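2,3-dihydroxybenzoate-AMP ligase (Mycobacterium smegmatis, PDB 5KEI) is a ligase of the AMP-binding (ANL) enzyme family, built from a large N-terminal part and a smaller C-terminal domain. Local coordinates at residues I456-V461 and S468-E473; A517-R522 and H527-A532; N233-A238 and A269-A274. All coordinates share one frame; numbering follows the deposited sequence.

Contact 1 (I456-V461 and S468-E473); sequences IKDVIV and SALDLE
The carboxylate of D458 carries the methyl group of A469 over one of its faces, A469 CB standing 3.7 Å from D458 CG and almost directly above it. D458 OD2 also forms a salt bridge with K549, which pairs with E473 as well. These two like charges therefore share a lysine, which probably eases their repulsion. D458 places its carboxylate beside the helix start because CG lies anti to the backbone N (chi1 -171°).

The contact joins a beta hairpin, strands 459-462 and 465-468, to the helix that follows it. The sequence matches the eighth core motif of ANL enzymes, the region of the hinge between the two parts of the molecule in relatives. V459 and S468 form an antiparallel non-hydrogen-bonded pair, with CA atoms 4.7 Å apart. One residue further along, A469 N donates to D458 O over 2.8 Å; the donor lies nearly along the C=O axis (C=O...N angle 175°), so the first turn of helix is tied to the chain just ahead of the hairpin.

S468 is the N-cap of helix 469-477, its hydroxyl accepting a weak bond from D471 N. A water reinforces this corner: it accepts from D458 N at 2.9 Å and also bonds S468 OG at 2.6 Å, linking the backbone just before the strand to the cap residue.

Apolar packing completes the contact. I460 CD1 approaches A469 CB to 4.1 Å, and both side chains rest on A487 of strand 482-492. On the other flank L470 brings its branch point alongside the aspartate stem, CG 3.8 Å from D458 CB, while its methyl CD1 touches the backbone carbonyl oxygen of I456 at 3.5 Å.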
loop_
_atom_site.group_PDB
_atom_site.type_symbol
_atom_site.label_atom_id
_atom_site.label_comp_id
_atom_site.label_asym_id
_atom_site.label_seq_id
_atom_site.Cartn_x
_atom_site.Cartn_y
_atom_site.Cartn_z
ATOM N N ILE A 456 -4.174 -16.152 7.182
ATOM C CA ILE A 456 -5.108 -16.658 8.159
ATOM C C ILE A 456 -6.409 -16.993 7.437
ATOM O O ILE A 456 -6.911 -16.180 6.666
ATOM C CB ILE A 456 -5.346 -15.653 9.275
ATOM C CG1 ILE A 456 -4.054 -15.457 10.072
ATOM C CG2 ILE A 456 -6.456 -16.126 10.192
ATOM C CD1 ILE A 456 -3.530 -16.729 10.716
ATOM N N LYS A 457 -6.928 -18.201 7.647
ATOM C CA LYS A 457 -8.191 -18.593 7.005
ATOM C C LYS A 457 -9.314 -18.802 8.022
ATOM O O LYS A 457 -9.065 -18.991 9.217
ATOM C CB LYS A 457 -8.010 -19.859 6.144
ATOM C CG LYS A 457 -7.038 -19.669 4.983
ATOM C CD LYS A 457 -7.030 -20.833 4.010
ATOM C CE LYS A 457 -7.235 -20.314 2.577
ATOM N NZ LYS A 457 -6.851 -21.282 1.500
ATOM N N ASP A 458 -10.549 -18.739 7.535
ATOM C CA ASP A 458 -11.714 -18.993 8.367
ATOM C C ASP A 458 -12.806 -19.634 7.505
ATOM O O ASP A 458 -13.593 -18.954 6.832
ATOM C CB ASP A 458 -12.181 -17.694 9.025
ATOM C CG ASP A 458 -13.260 -17.915 10.068
ATOM O OD1 ASP A 458 -13.594 -19.093 10.326
ATOM O OD2 ASP A 458 -13.763 -16.911 10.635
ATOM N N VAL A 459 -12.836 -20.961 7.518
ATOM C CA VAL A 459 -13.674 -21.694 6.585
ATOM C C VAL A 459 -14.898 -22.308 7.250
ATOM O O VAL A 459 -14.804 -22.926 8.318
ATOM C CB VAL A 459 -12.871 -22.806 5.885
ATOM C CG1 VAL A 459 -12.139 -23.667 6.909
ATOM C CG2 VAL A 459 -13.787 -23.653 5.029
ATOM N N ILE A 460 -16.050 -22.118 6.616
ATOM C CA ILE A 460 -17.283 -22.791 7.020
ATOM C C ILE A 460 -17.644 -23.878 6.019
ATOM O O ILE A 460 -17.806 -23.601 4.823
ATOM C CB ILE A 460 -18.459 -21.827 7.113
ATOM C CG1 ILE A 460 -18.093 -20.632 8.005
ATOM C CG2 ILE A 460 -19.709 -22.589 7.595
ATOM C CD1 ILE A 460 -19.154 -19.543 8.060
ATOM N N VAL A 461 -17.764 -25.112 6.497
ATOM C CA VAL A 461 -18.052 -26.227 5.600
ATOM C C VAL A 461 -19.571 -26.385 5.459
ATOM O O VAL A 461 -20.218 -27.060 6.250
ATOM C CB VAL A 461 -17.375 -27.539 6.089
ATOM C CG1 VAL A 461 -17.644 -28.681 5.124
ATOM C CG2 VAL A 461 -15.881 -27.327 6.193
ATOM N N SER A 468 -15.553 -19.236 2.619
ATOM C CA SER A 468 -14.726 -18.353 3.436
ATOM C C SER A 468 -15.605 -17.379 4.212
ATOM O O SER A 468 -16.351 -16.603 3.615
ATOM C CB SER A 468 -13.723 -17.580 2.578
ATOM O OG SER A 468 -12.996 -16.662 3.376
ATOM N N ALA A 469 -15.512 -17.427 5.538
ATOM C CA ALA A 469 -16.224 -16.477 6.391
ATOM C C ALA A 469 -15.694 -15.055 6.180
ATOM O O ALA A 469 -16.456 -14.098 6.103
ATOM C CB ALA A 469 -16.098 -16.876 7.853
ATOM N N LEU A 470 -14.374 -14.945 6.087
ATOM C CA LEU A 470 -13.692 -13.675 5.871
ATOM C C LEU A 470 -14.172 -12.929 4.631
ATOM O O LEU A 470 -14.477 -11.747 4.712
ATOM C CB LEU A 470 -12.181 -13.899 5.772
ATOM C CG LEU A 470 -11.579 -14.516 7.032
ATOM C CD1 LEU A 470 -10.077 -14.629 6.866
ATOM C CD2 LEU A 470 -11.961 -13.699 8.281
ATOM N N ASP A 471 -14.238 -13.588 3.480
ATOM C CA ASP A 471 -14.689 -12.847 2.316
ATOM C C ASP A 471 -16.221 -12.683 2.307
ATOM O O ASP A 471 -16.733 -11.682 1.798
ATOM C CB ASP A 471 -14.197 -13.494 1.018
ATOM C CG ASP A 471 -14.621 -12.698 -0.228
ATOM O OD1 ASP A 471 -14.301 -11.477 -0.324
ATOM O OD2 ASP A 471 -15.273 -13.294 -1.117
ATOM N N LEU A 472 -16.952 -13.631 2.887
ATOM C CA LEU A 472 -18.384 -13.426 3.051
ATOM C C LEU A 472 -18.643 -12.171 3.889
ATOM O O LEU A 472 -19.517 -11.373 3.559
ATOM C CB LEU A 472 -19.048 -14.643 3.700
ATOM C CG LEU A 472 -20.540 -14.459 4.002
ATOM C CD1 LEU A 472 -21.305 -13.950 2.785
ATOM C CD2 LEU A 472 -21.156 -15.754 4.504
ATOM N N GLU A 473 -17.873 -12.017 4.967
ATOM C CA GLU A 473 -17.973 -10.874 5.868
ATOM C C GLU A 473 -17.615 -9.575 5.170
ATOM O O GLU A 473 -18.238 -8.551 5.407
ATOM C CB GLU A 473 -17.064 -11.058 7.083
ATOM C CG GLU A 473 -17.647 -11.932 8.157
ATOM C CD GLU A 473 -16.593 -12.503 9.092
ATOM O OE1 GLU A 473 -15.469 -11.940 9.173
ATOM O OE2 GLU A 473 -16.900 -13.525 9.749
HETATM O O HOH W 1 -11.099 -17.712 4.862
#

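Contact 2 (A517-R522 and H527-A532); sequences AHLEQR and HSRPDA
L519, E520, R529 and P530 make up the contact between the last turns of helix 512-521 and the irregular chain leading to strand 532-535, within the C-terminal domain of the enzyme.

The apolar part belongs to L519. Its side chain leaves the helix toward the loop with CG anti to the carbonyl carbon (chi1 -65°), and the methyl CD1 lands on the proline, 3.6 Å from P530 CD. The same methyl also meets the aliphatic stem of the arginine, L519 CD1 lying 4.1 Å from R529 CG, the leucine and the arginine stem running past one another in opposite senses.

The second kind of interaction is a methylene group packed on a guanidinium. R529 is extended from CG to NE, which carries its head to E520, whose CB sits over one face of the guanidinium, 3.4 Å from R529 NH2. E520 CG follows at 3.6 Å from the same nitrogen. The glutamate chain is itself extended (chi1 174°) and crosses the arginine rather than meeting it head on, leaving the carboxylate and guanidinium planes 41° apart. E520 OE2 and R529 NH2 stay 4.4 Å apart, beyond a salt bridge, so any electrostatic help is probably modest. R529 NH2 instead bonds the backbone oxygen of V524, in the turn between the two segments, which ties the head to that turn.

Around this core, L519 also packs on L472, H475 and L476 of helix 469-477, and P530 rests on I499 and A501 of strand 498-505. H516, one turn ahead in helix 512-521, bonds P530 O. The loop thus touches both helix 512-521 and strand 498-505, while L519 also reaches helix 469-477.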
loop_
_atom_site.group_PDB
_atom_site.type_symbol
_atom_site.label_atom_id
_atom_site.label_comp_id
_atom_site.label_asym_id
_atom_site.label_seq_id
_atom_site.Cartn_x
_atom_site.Cartn_y
_atom_site.Cartn_z
ATOM N N ALA A 517 -30.103 -10.390 -1.540
ATOM C CA ALA A 517 -30.120 -9.625 -2.788
ATOM C C ALA A 517 -28.811 -8.843 -2.986
ATOM O O ALA A 517 -28.266 -8.790 -4.090
ATOM C CB ALA A 517 -31.310 -8.680 -2.805
ATOM N N HIS A 518 -28.315 -8.241 -1.906
ATOM C CA HIS A 518 -27.059 -7.485 -1.940
ATOM C C HIS A 518 -25.886 -8.388 -2.276
ATOM O O HIS A 518 -24.984 -7.997 -3.020
ATOM C CB HIS A 518 -26.813 -6.790 -0.595
ATOM C CG HIS A 518 -25.498 -6.075 -0.511
ATOM N ND1 HIS A 518 -25.339 -4.758 -0.887
ATOM C CD2 HIS A 518 -24.279 -6.497 -0.091
ATOM C CE1 HIS A 518 -24.081 -4.399 -0.700
ATOM N NE2 HIS A 518 -23.417 -5.437 -0.219
ATOM N N LEU A 519 -25.892 -9.597 -1.719
ATOM C CA LEU A 519 -24.827 -10.555 -2.008
ATOM C C LEU A 519 -24.824 -11.036 -3.459
ATOM O O LEU A 519 -23.764 -11.305 -4.014
ATOM C CB LEU A 519 -24.926 -11.761 -1.077
ATOM C CG LEU A 519 -24.676 -11.393 0.378
ATOM C CD1 LEU A 519 -24.598 -12.645 1.215
ATOM C CD2 LEU A 519 -23.407 -10.562 0.498
ATOM N N GLU A 520 -26.004 -11.148 -4.063
ATOM C CA GLU A 520 -26.121 -11.654 -5.427
ATOM C C GLU A 520 -25.645 -10.621 -6.456
ATOM O O GLU A 520 -24.953 -10.960 -7.421
ATOM C CB GLU A 520 -27.567 -12.063 -5.716
ATOM C CG GLU A 520 -27.808 -12.469 -7.156
ATOM C CD GLU A 520 -29.278 -12.656 -7.461
ATOM O OE1 GLU A 520 -30.111 -12.072 -6.730
ATOM O OE2 GLU A 520 -29.598 -13.385 -8.428
ATOM N N GLN A 521 -26.017 -9.363 -6.236
ATOM C CA GLN A 521 -25.550 -8.249 -7.064
ATOM C C GLN A 521 -24.019 -8.121 -7.053
ATOM O O GLN A 521 -23.433 -7.604 -8.007
ATOM C CB GLN A 521 -26.182 -6.932 -6.599
ATOM C CG GLN A 521 -27.707 -6.873 -6.756
ATOM C CD GLN A 521 -28.159 -6.935 -8.217
ATOM O OE1 GLN A 521 -28.552 -7.999 -8.715
ATOM N NE2 GLN A 521 -28.118 -5.791 -8.904
ATOM N N ARG A 522 -23.381 -8.596 -5.980
ATOM C CA ARG A 522 -21.925 -8.547 -5.861
ATOM C C ARG A 522 -21.262 -9.817 -6.398
ATOM O O ARG A 522 -20.039 -9.921 -6.419
ATOM C CB ARG A 522 -21.513 -8.321 -4.398
ATOM C CG ARG A 522 -22.052 -7.019 -3.785
ATOM C CD ARG A 522 -21.409 -6.731 -2.433
ATOM N NE ARG A 522 -19.957 -6.876 -2.501
ATOM C CZ ARG A 522 -19.147 -5.912 -2.917
ATOM N NH1 ARG A 522 -19.662 -4.744 -3.285
ATOM N NH2 ARG A 522 -17.839 -6.109 -2.961
ATOM N N HIS A 527 -24.807 -20.720 -2.589
ATOM C CA HIS A 527 -24.161 -21.740 -1.767
ATOM C C HIS A 527 -23.180 -21.136 -0.769
ATOM O O HIS A 527 -22.531 -21.864 -0.011
ATOM C CB HIS A 527 -23.438 -22.763 -2.645
ATOM C CG HIS A 527 -22.325 -22.187 -3.473
ATOM N ND1 HIS A 527 -21.165 -21.685 -2.922
ATOM C CD2 HIS A 527 -22.187 -22.062 -4.815
ATOM C CE1 HIS A 527 -20.368 -21.263 -3.887
ATOM N NE2 HIS A 527 -20.963 -21.482 -5.046
ATOM N N SER A 528 -23.065 -19.809 -0.789
ATOM C CA SER A 528 -22.214 -19.090 0.145
ATOM C C SER A 528 -22.961 -17.949 0.823
ATOM O O SER A 528 -22.345 -17.041 1.379
ATOM C CB SER A 528 -20.968 -18.541 -0.562
ATOM O OG SER A 528 -20.066 -19.578 -0.899
ATOM N N ARG A 529 -24.287 -17.982 0.775
ATOM C CA ARG A 529 -25.061 -16.939 1.424
ATOM C C ARG A 529 -25.492 -17.426 2.795
ATOM O O ARG A 529 -25.650 -18.629 2.995
ATOM C CB ARG A 529 -26.248 -16.544 0.560
ATOM C CG ARG A 529 -25.843 -16.041 -0.810
ATOM C CD ARG A 529 -27.052 -15.566 -1.587
ATOM N NE ARG A 529 -26.753 -15.444 -3.005
ATOM C CZ ARG A 529 -27.656 -15.580 -3.966
ATOM N NH1 ARG A 529 -28.919 -15.843 -3.650
ATOM N NH2 ARG A 529 -27.295 -15.458 -5.236
ATOM N N PRO A 530 -25.645 -16.502 3.759
ATOM C CA PRO A 530 -25.960 -16.935 5.128
ATOM C C PRO A 530 -27.342 -17.579 5.205
ATOM O O PRO A 530 -28.256 -17.091 4.543
ATOM C CB PRO A 530 -25.932 -15.630 5.945
ATOM C CG PRO A 530 -25.416 -14.582 5.041
ATOM C CD PRO A 530 -25.663 -15.039 3.633
ATOM N N ASP A 531 -27.482 -18.638 5.993
ATOM C CA ASP A 531 -28.771 -19.289 6.187
ATOM C C ASP A 531 -29.633 -18.519 7.198
ATOM O O ASP A 531 -30.871 -18.603 7.178
ATOM C CB ASP A 531 -28.584 -20.738 6.659
ATOM C CG ASP A 531 -27.665 -21.541 5.754
ATOM O OD1 ASP A 531 -28.112 -21.966 4.661
ATOM O OD2 ASP A 531 -26.490 -21.752 6.147
ATOM N N ALA A 532 -28.981 -17.772 8.085
ATOM C CA ALA A 532 -29.704 -17.042 9.127
ATOM C C ALA A 532 -29.033 -15.719 9.442
ATOM O O ALA A 532 -27.826 -15.565 9.279
ATOM C CB ALA A 532 -29.820 -17.887 10.381
#

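Contact 3 (N233-A238 and A269-A274); sequences NATASA and AMTVGA
T271 meets T235 and A238 where the end of helix 265-271 packs against helix 227-240, two helices of the large AMP-binding part of the enzyme. The end of helix 265-271 is closed by a Schellman motif, after which the chain enters strand 275-278 of the nine-stranded mixed sheet.

A269 comes first. Its methyl points away from the other helix, yet its backbone is close, with A269 CA 6.5 Å from A238 CA. Its carbonyl oxygen is gripped twice: V272 N at 3.2 Å and A274 N at 3.1 Å reach A269 O from opposite faces of its plane, the second being the long closing bond of the Schellman motif. M270 takes no part in this contact and packs on V50 and L51 of helix 49-57.

T271 carries the contact. Its hydroxyl oxygen sits between the backbone N and the carbonyl carbon (chi1 59°), from where it bonds G268 O in its own helix and still lies 3.8 Å from A238 CB. The methyl takes the other direction: T271 CG2 is 3.8 Å from T235 OG1, so methyl faces hydroxyl as the two threonines cross at a slant. T235 OG1 is in turn bonded to V231 O one turn back, so both hydroxyls are satisfied within their own helices and the packing between them is of van der Waals type.

V272 lies at the margin and turns its side chain to L243, just beyond helix 227-240. G273 follows with a positive phi (69°), a backbone shape that favours glycine and lets the chain leave the helix; its N makes a weak bond to M270 O. A274 ends the segment, and its carbonyl oxygen A274 O is hydrogen-bonded to the hydroxyl OH of Y73.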
loop_
_atom_site.group_PDB
_atom_site.type_symbol
_atom_site.label_atom_id
_atom_site.label_comp_id
_atom_site.label_asym_id
_atom_site.label_seq_id
_atom_site.Cartn_x
_atom_site.Cartn_y
_atom_site.Cartn_z
ATOM N N ASN A 233 10.580 5.993 5.986
ATOM C CA ASN A 233 10.392 4.664 5.402
ATOM C C ASN A 233 11.431 4.546 4.223
ATOM O O ASN A 233 12.179 3.577 4.055
ATOM C CB ASN A 233 8.961 4.499 4.863
ATOM C CG ASN A 233 8.752 3.156 4.240
ATOM O OD1 ASN A 233 8.951 3.000 3.074
ATOM N ND2 ASN A 233 8.211 2.222 4.997
ATOM N N ALA A 234 11.461 5.579 3.392
ATOM C CA ALA A 234 12.404 5.686 2.266
ATOM C C ALA A 234 13.880 5.784 2.706
ATOM O O ALA A 234 14.745 5.083 2.174
ATOM C CB ALA A 234 12.022 6.884 1.402
ATOM N N THR A 235 14.155 6.690 3.634
ATOM C CA THR A 235 15.530 6.964 4.089
ATOM C C THR A 235 16.153 5.725 4.724
ATOM O O THR A 235 17.238 5.269 4.325
ATOM C CB THR A 235 15.547 8.098 5.106
ATOM O OG1 THR A 235 14.842 9.223 4.558
ATOM C CG2 THR A 235 16.984 8.460 5.500
ATOM N N ALA A 236 15.463 5.192 5.726
ATOM C CA ALA A 236 15.914 3.994 6.411
ATOM C C ALA A 236 16.058 2.812 5.445
ATOM O O ALA A 236 16.984 2.029 5.579
ATOM C CB ALA A 236 14.963 3.643 7.545
ATOM N N SER A 237 15.158 2.691 4.473
ATOM C CA SER A 237 15.226 1.581 3.504
ATOM C C SER A 237 16.406 1.728 2.581
ATOM O O SER A 237 17.041 0.734 2.212
ATOM C CB SER A 237 13.954 1.487 2.644
ATOM O OG SER A 237 12.832 1.253 3.442
ATOM N N ALA A 238 16.657 2.966 2.157
ATOM C CA ALA A 238 17.790 3.268 1.279
ATOM C C ALA A 238 19.114 3.097 2.038
ATOM O O ALA A 238 20.109 2.659 1.470
ATOM C CB ALA A 238 17.665 4.688 0.696
ATOM N N ALA A 269 15.787 6.190 -3.324
ATOM C CA ALA A 269 16.804 6.540 -4.304
ATOM C C ALA A 269 17.068 8.056 -4.282
ATOM O O ALA A 269 18.216 8.479 -4.341
ATOM C CB ALA A 269 16.386 6.078 -5.699
ATOM N N MET A 270 16.018 8.871 -4.157
ATOM C CA MET A 270 16.198 10.318 -4.187
ATOM C C MET A 270 16.854 10.849 -2.912
ATOM O O MET A 270 17.472 11.903 -2.936
ATOM C CB MET A 270 14.865 11.027 -4.428
ATOM C CG MET A 270 14.417 11.043 -5.886
ATOM S SD MET A 270 12.789 11.809 -6.086
ATOM C CE MET A 270 13.171 13.526 -5.854
ATOM N N THR A 271 16.737 10.129 -1.804
ATOM C CA THR A 271 17.400 10.577 -0.590
ATOM C C THR A 271 18.923 10.466 -0.666
ATOM O O THR A 271 19.617 11.113 0.127
ATOM C CB THR A 271 16.936 9.798 0.656
ATOM O OG1 THR A 271 17.212 8.407 0.472
ATOM C CG2 THR A 271 15.449 10.009 0.923
ATOM N N VAL A 272 19.449 9.649 -1.587
ATOM C CA VAL A 272 20.914 9.527 -1.742
ATOM C C VAL A 272 21.455 10.090 -3.062
ATOM O O VAL A 272 22.627 9.889 -3.393
ATOM C CB VAL A 272 21.417 8.051 -1.652
ATOM C CG1 VAL A 272 21.187 7.450 -0.251
ATOM C CG2 VAL A 272 20.822 7.197 -2.779
ATOM N N GLY A 273 20.609 10.775 -3.828
ATOM C CA GLY A 273 21.046 11.335 -5.097
ATOM C C GLY A 273 21.356 10.307 -6.174
ATOM O O GLY A 273 22.143 10.571 -7.083
ATOM N N ALA A 274 20.715 9.144 -6.079
ATOM C CA ALA A 274 20.831 8.107 -7.102
ATOM C C ALA A 274 19.904 8.358 -8.288
ATOM O O ALA A 274 18.985 9.172 -8.212
ATOM C CB ALA A 274 20.543 6.739 -6.497
#

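Overall arrangement
Contacts 1 and 2 belong together in the C-terminal part of the chain, their centres about 14 Å apart. L472, on the helix that begins in contact 1, joins them: its CD1 lies 3.9 Å from L519 CD1 and 3.6 Å from S528 O, so this one leucine methyl touches both segments of contact 2. Contact 3 stands apart in the large AMP-binding part, on the opposite side of the chain's centre. Its centre is about 40 Å from that of contact 1 and 47 Å from that of contact 2, with nearest atoms about 22 and 28 Å apart. Contact 1 includes part of the eighth core motif, the region of the hinge in relatives.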